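Local structure of protease VII (Escherichia coli, 1I78) at residues Q228-A234 with G251-T257; I12-L18 with T290-T296. The protein cleaves proteins as the outer-membrane endopeptidase OmpT, a beta-barrel protease of the omptin family. The protein carries 3 engineered substitutions. All coordinates share one frame; numbering follows the deposited sequence.

Contact 1: Q228-A234 with G251-T257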
loop_
_atom_site.group_PDB
_atom_site.type_symbol
_atom_site.label_atom_id
_atom_site.label_comp_id
_atom_site.label_asym_id
_atom_site.label_seq_id
_atom_site.Cartn_x
_atom_site.Cartn_y
_atom_site.Cartn_z
ATOM N N GLN A 228 -3.883 5.547 -11.940
ATOM C CA GLN A 228 -2.757 5.871 -11.090
ATOM C C GLN A 228 -1.590 4.902 -11.338
ATOM O O GLN A 228 -1.799 3.727 -11.639
ATOM C CB GLN A 228 -3.254 5.820 -9.638
ATOM C CG GLN A 228 -2.297 6.322 -8.595
ATOM C CD GLN A 228 -3.019 6.884 -7.384
ATOM O OE1 GLN A 228 -4.026 6.330 -6.925
ATOM N NE2 GLN A 228 -2.503 7.985 -6.853
ATOM N N ASN A 229 -0.364 5.394 -11.220
ATOM C CA ASN A 229 0.816 4.566 -11.444
ATOM C C ASN A 229 1.248 3.784 -10.205
ATOM O O ASN A 229 1.080 4.231 -9.062
ATOM C CB ASN A 229 1.983 5.423 -11.942
ATOM C CG ASN A 229 1.758 5.950 -13.359
ATOM O OD1 ASN A 229 2.043 7.109 -13.646
ATOM N ND2 ASN A 229 1.259 5.091 -14.252
ATOM N N TYR A 230 1.793 2.602 -10.457
ATOM C CA TYR A 230 2.265 1.717 -9.414
ATOM C C TYR A 230 3.564 1.083 -9.876
ATOM O O TYR A 230 3.722 0.745 -11.052
ATOM C CB TYR A 230 1.233 0.627 -9.140
ATOM C CG TYR A 230 1.778 -0.526 -8.351
ATOM C CD1 TYR A 230 2.059 -0.395 -6.993
ATOM C CD2 TYR A 230 2.016 -1.759 -8.961
ATOM C CE1 TYR A 230 2.557 -1.461 -6.256
ATOM C CE2 TYR A 230 2.515 -2.837 -8.238
ATOM C CZ TYR A 230 2.780 -2.685 -6.882
ATOM O OH TYR A 230 3.236 -3.764 -6.151
ATOM N N TYR A 231 4.508 0.948 -8.955
ATOM C CA TYR A 231 5.775 0.330 -9.294
ATOM C C TYR A 231 6.122 -0.592 -8.156
ATOM O O TYR A 231 5.733 -0.361 -7.016
ATOM C CB TYR A 231 6.899 1.372 -9.471
ATOM C CG TYR A 231 6.535 2.538 -10.364
ATOM C CD1 TYR A 231 5.808 3.626 -9.866
ATOM C CD2 TYR A 231 6.882 2.547 -11.720
ATOM C CE1 TYR A 231 5.430 4.694 -10.688
ATOM C CE2 TYR A 231 6.507 3.616 -12.561
ATOM C CZ TYR A 231 5.780 4.686 -12.032
ATOM O OH TYR A 231 5.407 5.749 -12.836
ATOM N N SER A 232 6.863 -1.641 -8.469
ATOM C CA SER A 232 7.277 -2.581 -7.453
ATOM C C SER A 232 8.620 -3.214 -7.799
ATOM O O SER A 232 8.889 -3.503 -8.964
ATOM C CB SER A 232 6.226 -3.665 -7.301
ATOM O OG SER A 232 6.592 -4.510 -6.239
ATOM N N VAL A 233 9.462 -3.406 -6.786
ATOM C CA VAL A 233 10.763 -4.040 -6.963
ATOM C C VAL A 233 10.985 -5.012 -5.814
ATOM O O VAL A 233 10.916 -4.628 -4.648
ATOM C CB VAL A 233 11.916 -3.013 -6.961
ATOM C CG1 VAL A 233 13.257 -3.736 -7.046
ATOM C CG2 VAL A 233 11.767 -2.057 -8.137
ATOM N N ALA A 234 11.231 -6.277 -6.132
ATOM C CA ALA A 234 11.477 -7.266 -5.087
ATOM C C ALA A 234 12.655 -8.161 -5.474
ATOM O O ALA A 234 12.841 -8.476 -6.650
ATOM C CB ALA A 234 10.211 -8.109 -4.829
ATOM N N GLY A 251 13.137 -9.065 0.085
ATOM C CA GLY A 251 12.886 -7.661 0.343
ATOM C C GLY A 251 12.102 -7.037 -0.808
ATOM O O GLY A 251 12.500 -7.132 -1.982
ATOM N N ALA A 252 10.989 -6.388 -0.478
ATOM C CA ALA A 252 10.140 -5.765 -1.487
ATOM C C ALA A 252 9.762 -4.313 -1.199
ATOM O O ALA A 252 9.446 -3.933 -0.073
ATOM C CB ALA A 252 8.878 -6.584 -1.667
ATOM N N TRP A 253 9.791 -3.510 -2.251
ATOM C CA TRP A 253 9.440 -2.106 -2.184
ATOM C C TRP A 253 8.317 -1.892 -3.179
ATOM O O TRP A 253 8.252 -2.560 -4.208
ATOM C CB TRP A 253 10.623 -1.241 -2.603
ATOM C CG TRP A 253 10.256 0.199 -2.869
ATOM C CD1 TRP A 253 10.035 1.174 -1.941
ATOM C CD2 TRP A 253 10.087 0.821 -4.152
ATOM N NE1 TRP A 253 9.748 2.367 -2.564
ATOM C CE2 TRP A 253 9.775 2.179 -3.920
ATOM C CE3 TRP A 253 10.174 0.360 -5.480
ATOM C CZ2 TRP A 253 9.551 3.096 -4.969
ATOM C CZ3 TRP A 253 9.950 1.277 -6.535
ATOM C CH2 TRP A 253 9.644 2.629 -6.265
ATOM N N ASN A 254 7.418 -0.976 -2.880
ATOM C CA ASN A 254 6.368 -0.705 -3.833
ATOM C C ASN A 254 5.818 0.672 -3.578
ATOM O O ASN A 254 5.758 1.125 -2.442
ATOM C CB ASN A 254 5.267 -1.772 -3.771
ATOM C CG ASN A 254 4.561 -1.785 -2.463
ATOM O OD1 ASN A 254 3.913 -0.804 -2.091
ATOM N ND2 ASN A 254 4.680 -2.896 -1.737
ATOM N N ARG A 255 5.451 1.351 -4.654
ATOM C CA ARG A 255 4.933 2.694 -4.537
ATOM C C ARG A 255 3.746 2.974 -5.432
ATOM O O ARG A 255 3.646 2.458 -6.556
ATOM C CB ARG A 255 6.035 3.699 -4.868
ATOM C CG ARG A 255 5.551 5.138 -4.883
ATOM C CD ARG A 255 6.703 6.114 -5.023
ATOM N NE ARG A 255 6.256 7.505 -4.990
ATOM C CZ ARG A 255 5.520 8.036 -4.013
ATOM N NH1 ARG A 255 5.135 7.293 -2.972
ATOM N NH2 ARG A 255 5.159 9.315 -4.081
ATOM N N VAL A 256 2.840 3.790 -4.909
ATOM C CA VAL A 256 1.685 4.233 -5.674
ATOM C C VAL A 256 1.849 5.740 -5.749
ATOM O O VAL A 256 1.720 6.433 -4.747
ATOM C CB VAL A 256 0.355 3.898 -4.991
ATOM C CG1 VAL A 256 -0.775 4.660 -5.677
ATOM C CG2 VAL A 256 0.105 2.423 -5.072
ATOM N N THR A 257 2.162 6.235 -6.934
ATOM C CA THR A 257 2.372 7.658 -7.146
ATOM C C THR A 257 1.105 8.482 -6.957
ATOM O O THR A 257 0.005 8.061 -7.317
ATOM C CB THR A 257 2.939 7.901 -8.550
ATOM O OG1 THR A 257 4.297 7.460 -8.577
ATOM C CG2 THR A 257 2.909 9.368 -8.904
HETATM O O HOH W 1 0.075 8.157 -10.510
#
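Gln-228 reaches across to Val-256 and Thr-257 with an extended side chain. Its CB already points at the opposite strand, and CG, anti to the backbone N (chi1 -171°), carries the chain on over the valine at about a right angle. CG and CD both pass 3.2 Å from Thr-257 O, and CD is 3.6 Å from Val-256 CG1, the methyl that CG and OE1 also border. At the tip the two amide atoms part: OE1 bonds to Ser-206 OG, while NE2 donates to Thr-257 O at 2.6 Å, bent to 137° at the hydrogen, and also to Ile-282 O. Thr-257 O has a second donor, a water that accepts from Asn-229 N at 2.9 Å.

On the face that carries Val-256, Tyr-230 sets CD1 3.9 Å from Val-256 CG2 and CE1 3.7 Å from Asn-254 CB. On the face of Tyr-231 and Val-233, Val-233 CG2 meets the edge of the Trp-253 ring, 3.9 Å from CE3, and the Arg-255 side chain leads away to a salt bridge with Glu-283. Paired backbone bonds link Tyr-231 with Arg-255 and Val-233 with Trp-253. With the two segments running 172° apart, this is an antiparallel beta hairpin in the wall of the omptin barrel.

Contact 2: I12-L18 with T290-T296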
loop_
_atom_site.group_PDB
_atom_site.type_symbol
_atom_site.label_atom_id
_atom_site.label_comp_id
_atom_site.label_asym_id
_atom_site.label_seq_id
_atom_site.Cartn_x
_atom_site.Cartn_y
_atom_site.Cartn_z
ATOM N N ILE A 12 3.334 -28.323 -8.652
ATOM C CA ILE A 12 2.830 -27.311 -7.736
ATOM C C ILE A 12 3.851 -27.016 -6.648
ATOM O O ILE A 12 4.633 -27.884 -6.257
ATOM C CB ILE A 12 1.517 -27.773 -7.066
ATOM C CG1 ILE A 12 0.478 -28.105 -8.138
ATOM C CG2 ILE A 12 0.983 -26.685 -6.136
ATOM C CD1 ILE A 12 -0.834 -28.619 -7.585
ATOM N N ASN A 13 3.856 -25.779 -6.175
ATOM C CA ASN A 13 4.761 -25.404 -5.108
ATOM C C ASN A 13 4.040 -24.413 -4.225
ATOM O O ASN A 13 3.251 -23.613 -4.707
ATOM C CB ASN A 13 6.063 -24.807 -5.663
ATOM C CG ASN A 13 5.888 -23.419 -6.239
ATOM O OD1 ASN A 13 5.602 -22.467 -5.521
ATOM N ND2 ASN A 13 6.074 -23.297 -7.542
ATOM N N ALA A 14 4.286 -24.507 -2.924
ATOM C CA ALA A 14 3.659 -23.624 -1.953
ATOM C C ALA A 14 4.741 -22.727 -1.357
ATOM O O ALA A 14 5.921 -23.078 -1.352
ATOM C CB ALA A 14 2.981 -24.440 -0.866
ATOM N N ASP A 15 4.327 -21.578 -0.843
ATOM C CA ASP A 15 5.255 -20.616 -0.286
ATOM C C ASP A 15 4.631 -19.977 0.947
ATOM O O ASP A 15 3.601 -19.317 0.846
ATOM C CB ASP A 15 5.532 -19.547 -1.344
ATOM C CG ASP A 15 6.699 -18.654 -0.992
ATOM O OD1 ASP A 15 6.765 -18.179 0.167
ATOM O OD2 ASP A 15 7.542 -18.417 -1.888
ATOM N N ILE A 16 5.258 -20.178 2.101
ATOM C CA ILE A 16 4.767 -19.606 3.348
ATOM C C ILE A 16 5.904 -18.823 3.994
ATOM O O ILE A 16 7.038 -19.303 4.060
ATOM C CB ILE A 16 4.297 -20.705 4.325
ATOM C CG1 ILE A 16 3.667 -20.069 5.561
ATOM C CG2 ILE A 16 5.476 -21.578 4.747
ATOM C CD1 ILE A 16 2.396 -19.311 5.270
ATOM N N SER A 17 5.624 -17.613 4.459
ATOM C CA SER A 17 6.687 -16.836 5.074
ATOM C C SER A 17 6.182 -15.839 6.091
ATOM O O SER A 17 4.992 -15.522 6.137
ATOM C CB SER A 17 7.504 -16.100 4.010
ATOM O OG SER A 17 6.834 -14.942 3.543
ATOM N N LEU A 18 7.109 -15.354 6.912
ATOM C CA LEU A 18 6.801 -14.386 7.949
ATOM C C LEU A 18 7.691 -13.171 7.804
ATOM O O LEU A 18 8.770 -13.240 7.218
ATOM C CB LEU A 18 7.005 -15.004 9.329
ATOM C CG LEU A 18 6.008 -16.114 9.667
ATOM C CD1 LEU A 18 6.302 -16.683 11.055
ATOM C CD2 LEU A 18 4.593 -15.544 9.605
ATOM N N THR A 290 10.755 -10.179 4.400
ATOM C CA THR A 290 10.244 -11.487 4.732
ATOM C C THR A 290 11.245 -12.623 4.580
ATOM O O THR A 290 12.264 -12.509 3.891
ATOM C CB THR A 290 9.021 -11.795 3.846
ATOM O OG1 THR A 290 8.548 -13.108 4.130
ATOM C CG2 THR A 290 9.394 -11.734 2.351
ATOM N N ALA A 291 10.938 -13.725 5.248
ATOM C CA ALA A 291 11.750 -14.929 5.185
ATOM C C ALA A 291 10.783 -16.117 5.278
ATOM O O ALA A 291 9.788 -16.071 6.018
ATOM C CB ALA A 291 12.753 -14.954 6.323
ATOM N N GLY A 292 11.063 -17.167 4.514
ATOM C CA GLY A 292 10.198 -18.328 4.539
ATOM C C GLY A 292 10.667 -19.501 3.697
ATOM O O GLY A 292 11.843 -19.601 3.347
ATOM N N LEU A 293 9.723 -20.375 3.352
ATOM C CA LEU A 293 10.013 -21.589 2.593
ATOM C C LEU A 293 9.144 -21.856 1.365
ATOM O O LEU A 293 7.929 -21.688 1.390
ATOM C CB LEU A 293 9.913 -22.786 3.539
ATOM C CG LEU A 293 9.528 -24.146 2.964
ATOM C CD1 LEU A 293 10.705 -24.749 2.207
ATOM C CD2 LEU A 293 9.085 -25.040 4.108
ATOM N N LYS A 294 9.790 -22.285 0.289
ATOM C CA LYS A 294 9.094 -22.615 -0.945
ATOM C C LYS A 294 9.254 -24.120 -1.179
ATOM O O LYS A 294 10.343 -24.599 -1.497
ATOM C CB LYS A 294 9.677 -21.821 -2.113
ATOM C CG LYS A 294 8.893 -21.973 -3.395
ATOM C CD LYS A 294 9.461 -21.118 -4.515
ATOM C CE LYS A 294 8.830 -21.504 -5.858
ATOM N NZ LYS A 294 9.248 -20.619 -6.986
ATOM N N TYR A 295 8.157 -24.854 -1.000
ATOM C CA TYR A 295 8.138 -26.307 -1.157
ATOM C C TYR A 295 7.535 -26.734 -2.495
ATOM O O TYR A 295 6.375 -26.447 -2.777
ATOM C CB TYR A 295 7.319 -26.929 -0.021
ATOM C CG TYR A 295 7.501 -28.418 0.149
ATOM C CD1 TYR A 295 7.791 -29.240 -0.944
ATOM C CD2 TYR A 295 7.386 -29.010 1.407
ATOM C CE1 TYR A 295 7.969 -30.612 -0.792
ATOM C CE2 TYR A 295 7.560 -30.387 1.575
ATOM C CZ TYR A 295 7.855 -31.180 0.469
ATOM O OH TYR A 295 8.053 -32.535 0.625
ATOM N N THR A 296 8.318 -27.427 -3.312
ATOM C CA THR A 296 7.826 -27.905 -4.602
ATOM C C THR A 296 7.439 -29.378 -4.519
ATOM O O THR A 296 8.294 -30.256 -4.590
ATOM C CB THR A 296 8.883 -27.728 -5.711
ATOM O OG1 THR A 296 8.997 -26.339 -6.039
ATOM C CG2 THR A 296 8.490 -28.500 -6.962
#
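Ser-17 and Thr-290 face each other through their hydroxyls, OG and OG1 being 2.6 Å apart in a hydrogen bond whose donor could be either. The torsions bring the two oxygens together: Ser-17 OG sits between its backbone N and carbonyl carbon (chi1 78°), whereas Thr-290 OG1 is turned anti to N (chi1 178°). Beside this pair, Ser-17 CB lies 3.5 Å from CA of Gly-292, so a serine side chain rests directly on bare backbone.

Asn-13 and Lys-294 are arranged quite differently. The lysine is fully extended and runs slantwise past the amide, and its methylene CE, rather than its ammonium, comes 3.4 Å from Asn-13 OD1. NZ stops 4.2 Å from Asn-13 ND2, and OD1 takes its hydrogen bond from Asn-57 ND2. Thr-296, on the lysine's own strand, brings OG1 to 3.3 Å from Asn-13 CB.

Strand 12-31 is the first strand of the chain and strand 272-296 the last; their antiparallel pairing, with segment directions 166° apart, is the seam that closes the beta barrel. Backbone bonds in both directions join Ala-14 with Tyr-295, Ile-16 with Leu-293 and Leu-18 with Ala-291. The side chains of these six residues share one face, consistent with the lipid-facing exterior, for a bound octyl glucoside lies about 6 Å from the Ile-16 side chain.

Asp-15 also meets Lys-294 obliquely, but along its aliphatic part: OD2 is 4.0 Å from Lys-294 CB. The opposite charges do not touch, Asp-15 OD2 and Lys-294 NZ being 5.8 Å apart, although their attraction may still be felt at that distance. The other carboxylate oxygen, OD1, is hydrogen-bonded to the hydroxyl of Tyr-248 of strand 245-267, the neighbour of strand 272-296.

Contacts 1 and 2 lie in one continuous antiparallel sheet, their centres 22 Å apart and their nearest atoms about 5 Å apart. Strands 245-267 and 272-296, which supply one segment to each, are neighbours in it. Contact 1 joins consecutive strands and has its centre about 9 Å from the chain's centre; contact 2 joins the first and last strands and has its centre about 22 Å from it. Both are partly buried, but contact 2 has five exposed residues and contact 1 none. Contact 1 combines rings against valine, an amide-to-carbonyl bond, a water and an arginine paired on the next strand; contact 2 has a hydroxyl pair and a lysine by an asparagine on one face, mostly aliphatic residues near detergent on the other.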